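Local structure of gram-negative insecticidal protein (Chromobacterium piscinae, 6FBM) at residues A[17-22]-A[133-138]; A[404-409]-A[420-425]. The protein is an insecticidal toxin of the MACPF and beta-tripod families, and probably acts by forming pores in membranes, as many MACPF relatives do. All coordinates share one frame; numbering follows the deposited sequence.

Interaction 1. Residues A[17-22]-A[133-138]; sequences TSMGMG and ISLPGA
M19 carries this contact, set against both I133 and L135; no hydrogen bond links the two segments, and apolar fit alone joins them. The M19 side chain leaves the backbone with CG anti to the carbonyl carbon (chi1 -61°), and M19 CG packs 3.7 Å from I133 CG2. Further bends at chi2 and chi3 place M19 SD 3.8 Å from I133 CB and bring the terminal methyl M19 CE to 3.2 Å from I133 O. The two side chains cross obliquely, while M19 CB meets the branch CD2 of L135 at 4.0 Å.

M19 and G20 are the two central residues of a type II beta turn running from S18 to M21, closed by a weak hydrogen bond from M21 N to S18 O. G20 adopts the positive phi (72°) usual at the third position of such a turn. In the fold, the turn leads into strand 21-23, while I133 lies one residue before the end of the long strand 120-134 of the MACPF sheet; strand 170-177 holds both by backbone hydrogen bonds, I172 with G20 and M21, and A175 with I133. M63 touches M19, I133 and L135.

At G20 the other branch of L135 takes over. The methyl L135 CD1 sits against the peptide, 3.5 Å from G20 N and 3.6 Å from G20 CA, where the glycine has no side chain of its own.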
ATOM      1  N   THR A  17     -11.894  -8.727  22.069  1.00 13.68           N
ATOM      2  CA  THR A  17     -10.834  -8.590  23.073  1.00 13.84           C
ATOM      3  C   THR A  17     -11.312  -7.850  24.291  1.00 13.92           C
ATOM      4  O   THR A  17     -10.655  -7.900  25.317  1.00 13.52           O
ATOM      5  CB  THR A  17      -9.611  -7.819  22.550  1.00 13.90           C
ATOM      6  OG1 THR A  17     -10.025  -6.507  22.134  1.00 14.30           O
ATOM      7  CG2 THR A  17      -8.952  -8.560  21.374  1.00 14.20           C
ATOM      8  N   SER A  18     -12.425  -7.130  24.168  1.00 14.39           N
ATOM      9  CA  SER A  18     -13.009  -6.439  25.317  1.00 14.44           C
ATOM     10  C   SER A  18     -13.882  -7.326  26.181  1.00 13.67           C
ATOM     11  O   SER A  18     -14.131  -6.986  27.315  1.00 13.46           O
ATOM     12  CB  SER A  18     -13.827  -5.253  24.847  1.00 14.67           C
ATOM     13  OG  SER A  18     -13.005  -4.383  24.117  1.00 16.31           O
ATOM     14  N   MET A  19     -14.341  -8.448  25.641  1.00 13.25           N
ATOM     15  CA  MET A  19     -15.314  -9.265  26.326  1.00 13.96           C
ATOM     16  C   MET A  19     -14.683 -10.035  27.484  1.00 14.12           C
ATOM     17  O   MET A  19     -13.560 -10.557  27.390  1.00 13.54           O
ATOM     18  CB  MET A  19     -15.995 -10.212  25.362  1.00 14.49           C
ATOM     19  CG  MET A  19     -16.751  -9.501  24.246  1.00 14.80           C
ATOM     20  SD  MET A  19     -17.811  -8.127  24.768  1.00 15.37           S
ATOM     21  CE  MET A  19     -19.125  -9.042  25.608  1.00 15.14           C
ATOM     22  N   GLY A  20     -15.373 -10.028  28.614  1.00 14.34           N
ATOM     23  CA  GLY A  20     -14.894 -10.737  29.766  1.00 15.03           C
ATOM     24  C   GLY A  20     -13.702 -10.101  30.437  1.00 15.20           C
ATOM     25  O   GLY A  20     -13.019 -10.751  31.218  1.00 17.09           O
ATOM     26  N   MET A  21     -13.444  -8.837  30.140  1.00 15.74           N
ATOM     27  CA  MET A  21     -12.358  -8.113  30.763  1.00 16.30           C
ATOM     28  C   MET A  21     -12.943  -7.445  31.973  1.00 16.06           C
ATOM     29  O   MET A  21     -14.094  -6.988  31.930  1.00 15.68           O
ATOM     30  CB  MET A  21     -11.836  -6.991  29.883  1.00 17.59           C
ATOM     31  CG  MET A  21     -10.933  -7.342  28.720  1.00 19.36           C
ATOM     32  SD  MET A  21      -9.508  -8.393  29.119  1.00 22.30           S
ATOM     33  CE  MET A  21     -10.208  -9.908  28.510  1.00 23.45           C
ATOM     34  N   GLY A  22     -12.119  -7.320  33.021  1.00 15.31           N
ATOM     35  CA  GLY A  22     -12.421  -6.388  34.096  1.00 15.07           C
ATOM     36  C   GLY A  22     -12.595  -4.963  33.602  1.00 14.58           C
ATOM     37  O   GLY A  22     -11.991  -4.565  32.600  1.00 13.91           O
ATOM     38  N   ILE A 133     -21.898  -7.979  21.446  1.00 11.23           N
ATOM     39  CA  ILE A 133     -21.313  -9.256  21.814  1.00 11.68           C
ATOM     40  C   ILE A 133     -21.773  -9.471  23.242  1.00 13.41           C
ATOM     41  O   ILE A 133     -21.825  -8.515  24.031  1.00 14.74           O
ATOM     42  CB  ILE A 133     -19.778  -9.289  21.755  1.00 10.65           C
ATOM     43  CG1 ILE A 133     -19.267  -8.589  20.486  1.00 10.72           C
ATOM     44  CG2 ILE A 133     -19.298 -10.724  21.839  1.00 10.07           C
ATOM     45  CD1 ILE A 133     -17.773  -8.460  20.395  1.00 10.57           C
ATOM     46  N   SER A 134     -22.146 -10.706  23.563  1.00 14.43           N
ATOM     47  CA  SER A 134     -22.586 -11.030  24.915  1.00 15.20           C
ATOM     48  C   SER A 134     -22.015 -12.365  25.337  1.00 14.23           C
ATOM     49  O   SER A 134     -21.763 -13.233  24.514  1.00 14.52           O
ATOM     50  CB  SER A 134     -24.103 -11.039  24.998  1.00 16.23           C
ATOM     51  OG  SER A 134     -24.639 -11.973  24.075  1.00 19.38           O
ATOM     52  N   LEU A 135     -21.759 -12.464  26.633  1.00 13.86           N
ATOM     53  CA  LEU A 135     -21.219 -13.661  27.252  1.00 13.86           C
ATOM     54  C   LEU A 135     -22.331 -14.487  27.900  1.00 13.71           C
ATOM     55  O   LEU A 135     -23.457 -13.997  28.091  1.00 13.83           O
ATOM     56  CB  LEU A 135     -20.228 -13.266  28.345  1.00 13.22           C
ATOM     57  CG  LEU A 135     -19.005 -12.479  27.869  1.00 12.94           C
ATOM     58  CD1 LEU A 135     -18.072 -12.250  29.038  1.00 13.06           C
ATOM     59  CD2 LEU A 135     -18.262 -13.210  26.763  1.00 12.98           C
ATOM     60  N   PRO A 136     -22.007 -15.737  28.271  1.00 13.68           N
ATOM     61  CA  PRO A 136     -22.876 -16.501  29.142  1.00 13.67           C
ATOM     62  C   PRO A 136     -23.084 -15.832  30.510  1.00 13.02           C
ATOM     63  O   PRO A 136     -22.349 -14.903  30.905  1.00 12.82           O
ATOM     64  CB  PRO A 136     -22.093 -17.809  29.331  1.00 13.94           C
ATOM     65  CG  PRO A 136     -21.279 -17.947  28.128  1.00 14.00           C
ATOM     66  CD  PRO A 136     -20.816 -16.527  27.918  1.00 14.09           C
ATOM     67  N   GLY A 137     -24.079 -16.342  31.222  1.00 12.53           N
ATOM     68  CA  GLY A 137     -24.380 -15.913  32.588  1.00 12.22           C
ATOM     69  C   GLY A 137     -23.292 -16.342  33.531  1.00 11.55           C
ATOM     70  O   GLY A 137     -22.505 -17.231  33.202  1.00 11.32           O
ATOM     71  N   ALA A 138     -23.255 -15.715  34.691  1.00 12.04           N
ATOM     72  CA  ALA A 138     -22.282 -16.021  35.753  1.00 13.56           C
ATOM     73  C   ALA A 138     -22.079 -17.493  36.000  1.00 14.06           C
ATOM     74  O   ALA A 138     -20.953 -17.961  36.137  1.00 13.67           O
ATOM     75  CB  ALA A 138     -22.682 -15.361  37.068  1.00 13.93           C
TER

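Interaction 2. Residues A[404-409]-A[420-425]; sequences YACWRA and DVMMLA
A405 and M423 exchange two short backbone hydrogen bonds, A405 N to M423 O and M423 N to A405 O, both 2.8 Å. Two residues on, W407 and V421 do the same: W407 N reaches V421 O at 2.7 Å, and V421 N returns to W407 O at 3.0 Å, nearly straight at 172°. The carbonyls of A405 and M423 also receive CA-H contacts, from M422 and Y404 respectively. In the non-hydrogen-bonded pair C406-M422, the backbone turns elsewhere: C406 bonds to V392 and W393, and M422 N to Q357 OE1.

This is antiparallel pairing in an antiparallel sheet, with 403-410 between 421-426 and the strands 388-391 and 393-394, probably part of the beta-tripod region. On one face W407 CD1 lies against M423 CG; on the other, M422 SD packs on C406 CB and beside C406 SG, which stands anti to the backbone N (chi1 180°), and the Y404 ring leans on A425 while its OH bonds to S333 O.

Beyond the last bridged pair, R408 and D420 form a salt bridge. R408 NH2 lies 2.7 Å from D420 OD2 and makes a weak hydrogen bond to D420 OD1 at 3.3 Å, the guanidinium and carboxylate planes being only 26° apart. D420 OD2 also accepts from G485 N. D420 OD1 receives a hydrogen bond from a water at 2.6 Å, and the same water's oxygen accepts from A409 N at 3.1 Å.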
ATOM      1  N   TYR A 404     -42.815  63.118  41.979  1.00 20.04           N
ATOM      2  CA  TYR A 404     -42.193  62.244  42.958  1.00 19.45           C
ATOM      3  C   TYR A 404     -42.759  60.870  42.717  1.00 18.55           C
ATOM      4  O   TYR A 404     -43.973  60.724  42.682  1.00 19.12           O
ATOM      5  CB  TYR A 404     -42.534  62.697  44.381  1.00 19.25           C
ATOM      6  CG  TYR A 404     -42.143  64.127  44.616  1.00 19.63           C
ATOM      7  CD1 TYR A 404     -40.869  64.464  45.076  1.00 19.68           C
ATOM      8  CD2 TYR A 404     -43.033  65.155  44.340  1.00 20.41           C
ATOM      9  CE1 TYR A 404     -40.505  65.791  45.257  1.00 20.32           C
ATOM     10  CE2 TYR A 404     -42.677  66.486  44.505  1.00 20.82           C
ATOM     11  CZ  TYR A 404     -41.427  66.800  44.969  1.00 20.30           C
ATOM     12  OH  TYR A 404     -41.081  68.108  45.131  1.00 20.09           O
ATOM     13  N   ALA A 405     -41.901  59.867  42.545  1.00 17.25           N
ATOM     14  CA  ALA A 405     -42.371  58.529  42.194  1.00 16.00           C
ATOM     15  C   ALA A 405     -41.495  57.430  42.732  1.00 15.35           C
ATOM     16  O   ALA A 405     -40.301  57.627  42.920  1.00 15.79           O
ATOM     17  CB  ALA A 405     -42.475  58.407  40.684  1.00 15.69           C
ATOM     18  N   CYS A 406     -42.103  56.271  42.947  1.00 14.53           N
ATOM     19  CA  CYS A 406     -41.391  55.071  43.346  1.00 14.59           C
ATOM     20  C   CYS A 406     -41.448  54.118  42.163  1.00 14.64           C
ATOM     21  O   CYS A 406     -42.541  53.805  41.681  1.00 14.34           O
ATOM     22  CB  CYS A 406     -42.070  54.444  44.536  1.00 14.42           C
ATOM     23  SG  CYS A 406     -41.253  52.960  45.090  1.00 15.07           S
ATOM     24  N   TRP A 407     -40.281  53.671  41.687  1.00 13.95           N
ATOM     25  CA  TRP A 407     -40.231  52.752  40.553  1.00 13.65           C
ATOM     26  C   TRP A 407     -39.704  51.376  40.947  1.00 14.19           C
ATOM     27  O   TRP A 407     -38.895  51.264  41.868  1.00 13.47           O
ATOM     28  CB  TRP A 407     -39.370  53.307  39.448  1.00 12.91           C
ATOM     29  CG  TRP A 407     -39.892  54.516  38.789  1.00 12.63           C
ATOM     30  CD1 TRP A 407     -39.756  55.804  39.222  1.00 12.78           C
ATOM     31  CD2 TRP A 407     -40.585  54.584  37.547  1.00 12.19           C
ATOM     32  NE1 TRP A 407     -40.335  56.666  38.340  1.00 12.46           N
ATOM     33  CE2 TRP A 407     -40.860  55.938  37.299  1.00 12.54           C
ATOM     34  CE3 TRP A 407     -41.010  53.625  36.616  1.00 12.36           C
ATOM     35  CZ2 TRP A 407     -41.540  56.366  36.152  1.00 12.35           C
ATOM     36  CZ3 TRP A 407     -41.689  54.054  35.478  1.00 12.24           C
ATOM     37  CH2 TRP A 407     -41.948  55.407  35.265  1.00 12.39           C
ATOM     38  N   ARG A 408     -40.181  50.347  40.232  1.00 14.88           N
ATOM     39  CA  ARG A 408     -39.709  48.971  40.379  1.00 16.44           C
ATOM     40  C   ARG A 408     -39.069  48.532  39.124  1.00 17.56           C
ATOM     41  O   ARG A 408     -39.611  48.773  38.025  1.00 17.64           O
ATOM     42  CB  ARG A 408     -40.845  47.986  40.473  1.00 17.54           C
ATOM     43  CG  ARG A 408     -41.286  47.689  41.851  1.00 18.29           C
ATOM     44  CD  ARG A 408     -41.207  46.234  42.213  1.00 18.42           C
ATOM     45  NE  ARG A 408     -42.417  45.932  42.957  1.00 19.87           N
ATOM     46  CZ  ARG A 408     -42.710  46.343  44.194  1.00 19.31           C
ATOM     47  NH1 ARG A 408     -43.873  45.974  44.695  1.00 21.21           N
ATOM     48  NH2 ARG A 408     -41.873  47.062  44.951  1.00 18.13           N
ATOM     49  N   ALA A 409     -37.973  47.808  39.267  1.00 16.58           N
ATOM     50  CA  ALA A 409     -37.426  47.126  38.130  1.00 16.55           C
ATOM     51  C   ALA A 409     -38.395  46.007  37.755  1.00 16.23           C
ATOM     52  O   ALA A 409     -38.895  45.280  38.614  1.00 18.14           O
ATOM     53  CB  ALA A 409     -36.052  46.574  38.459  1.00 17.03           C
ATOM     54  N   ASP A 420     -36.347  49.020  45.241  1.00 10.40           N
ATOM     55  CA  ASP A 420     -36.944  50.032  44.382  1.00 10.38           C
ATOM     56  C   ASP A 420     -36.078  51.270  44.317  1.00 10.01           C
ATOM     57  O   ASP A 420     -35.130  51.414  45.060  1.00  9.48           O
ATOM     58  CB  ASP A 420     -38.356  50.366  44.854  1.00 10.32           C
ATOM     59  CG  ASP A 420     -39.314  49.205  44.695  1.00 10.19           C
ATOM     60  OD1 ASP A 420     -39.087  48.333  43.841  1.00  9.87           O
ATOM     61  OD2 ASP A 420     -40.309  49.157  45.432  1.00 10.12           O
ATOM     62  N   VAL A 421     -36.453  52.146  43.405  1.00 10.23           N
ATOM     63  CA  VAL A 421     -35.757  53.386  43.133  1.00 10.41           C
ATOM     64  C   VAL A 421     -36.764  54.515  43.147  1.00 10.78           C
ATOM     65  O   VAL A 421     -37.770  54.467  42.428  1.00 11.39           O
ATOM     66  CB  VAL A 421     -35.121  53.330  41.741  1.00 10.19           C
ATOM     67  CG1 VAL A 421     -34.506  54.664  41.382  1.00  9.88           C
ATOM     68  CG2 VAL A 421     -34.095  52.201  41.679  1.00 10.28           C
ATOM     69  N   MET A 422     -36.508  55.519  43.965  1.00 11.28           N
ATOM     70  CA  MET A 422     -37.338  56.709  44.002  1.00 11.56           C
ATOM     71  C   MET A 422     -36.774  57.700  43.020  1.00 12.02           C
ATOM     72  O   MET A 422     -35.567  57.819  42.888  1.00 11.71           O
ATOM     73  CB  MET A 422     -37.322  57.349  45.384  1.00 11.30           C
ATOM     74  CG  MET A 422     -37.852  56.469  46.484  1.00 11.05           C
ATOM     75  SD  MET A 422     -39.537  55.936  46.269  1.00 10.22           S
ATOM     76  CE  MET A 422     -40.425  57.472  46.244  1.00 10.23           C
ATOM     77  N   MET A 423     -37.679  58.414  42.365  1.00 13.36           N
ATOM     78  CA  MET A 423     -37.361  59.536  41.502  1.00 14.37           C
ATOM     79  C   MET A 423     -38.099  60.729  42.093  1.00 14.86           C
ATOM     80  O   MET A 423     -39.331  60.760  42.084  1.00 16.52           O
ATOM     81  CB  MET A 423     -37.818  59.259  40.063  1.00 14.54           C
ATOM     82  CG  MET A 423     -37.106  58.084  39.395  1.00 14.77           C
ATOM     83  SD  MET A 423     -35.328  58.291  39.176  1.00 14.82           S
ATOM     84  CE  MET A 423     -35.250  59.470  37.829  1.00 13.54           C
ATOM     85  N   LEU A 424     -37.339  61.691  42.601  1.00 15.09           N
ATOM     86  CA  LEU A 424     -37.857  62.739  43.470  1.00 14.61           C
ATOM     87  C   LEU A 424     -37.531  64.126  42.904  1.00 15.92           C
ATOM     88  O   LEU A 424     -36.378  64.414  42.562  1.00 14.79           O
ATOM     89  CB  LEU A 424     -37.271  62.600  44.869  1.00 13.85           C
ATOM     90  CG  LEU A 424     -37.485  61.254  45.576  1.00 13.77           C
ATOM     91  CD1 LEU A 424     -36.631  61.155  46.834  1.00 13.51           C
ATOM     92  CD2 LEU A 424     -38.927  60.997  45.941  1.00 13.36           C
ATOM     93  N   ALA A 425     -38.574  64.951  42.768  1.00 17.33           N
ATOM     94  CA  ALA A 425     -38.481  66.353  42.399  1.00 19.65           C
ATOM     95  C   ALA A 425     -38.112  66.482  40.934  1.00 21.74           C
ATOM     96  O   ALA A 425     -37.203  67.238  40.570  1.00 21.22           O
ATOM     97  CB  ALA A 425     -37.502  67.097  43.297  1.00 19.26           C
TER
HETATM   98  O   HOH W   1     -37.219  47.428  42.242  1.00  5.50           O

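How the interactions relate
Followed from the N terminus, interaction 1 is the first of the two contacts to close: 133-138 returns to 17-22 after a loop of 110 residues that includes strands 35-39 and 64-78 and most of strand 120-134. The chain then runs on through the rest of the MACPF sheet before interaction 2 closes a much smaller loop, the 10 residues between 404-409 and 420-425. The two loops lie in series, neither nested nor crossed. Their centres stand about 72 Å apart, on opposite sides of the chain's centre. One ties an N-terminal turn to the MACPF sheet, the other joins neighbouring strands of a separate sheet later in the chain.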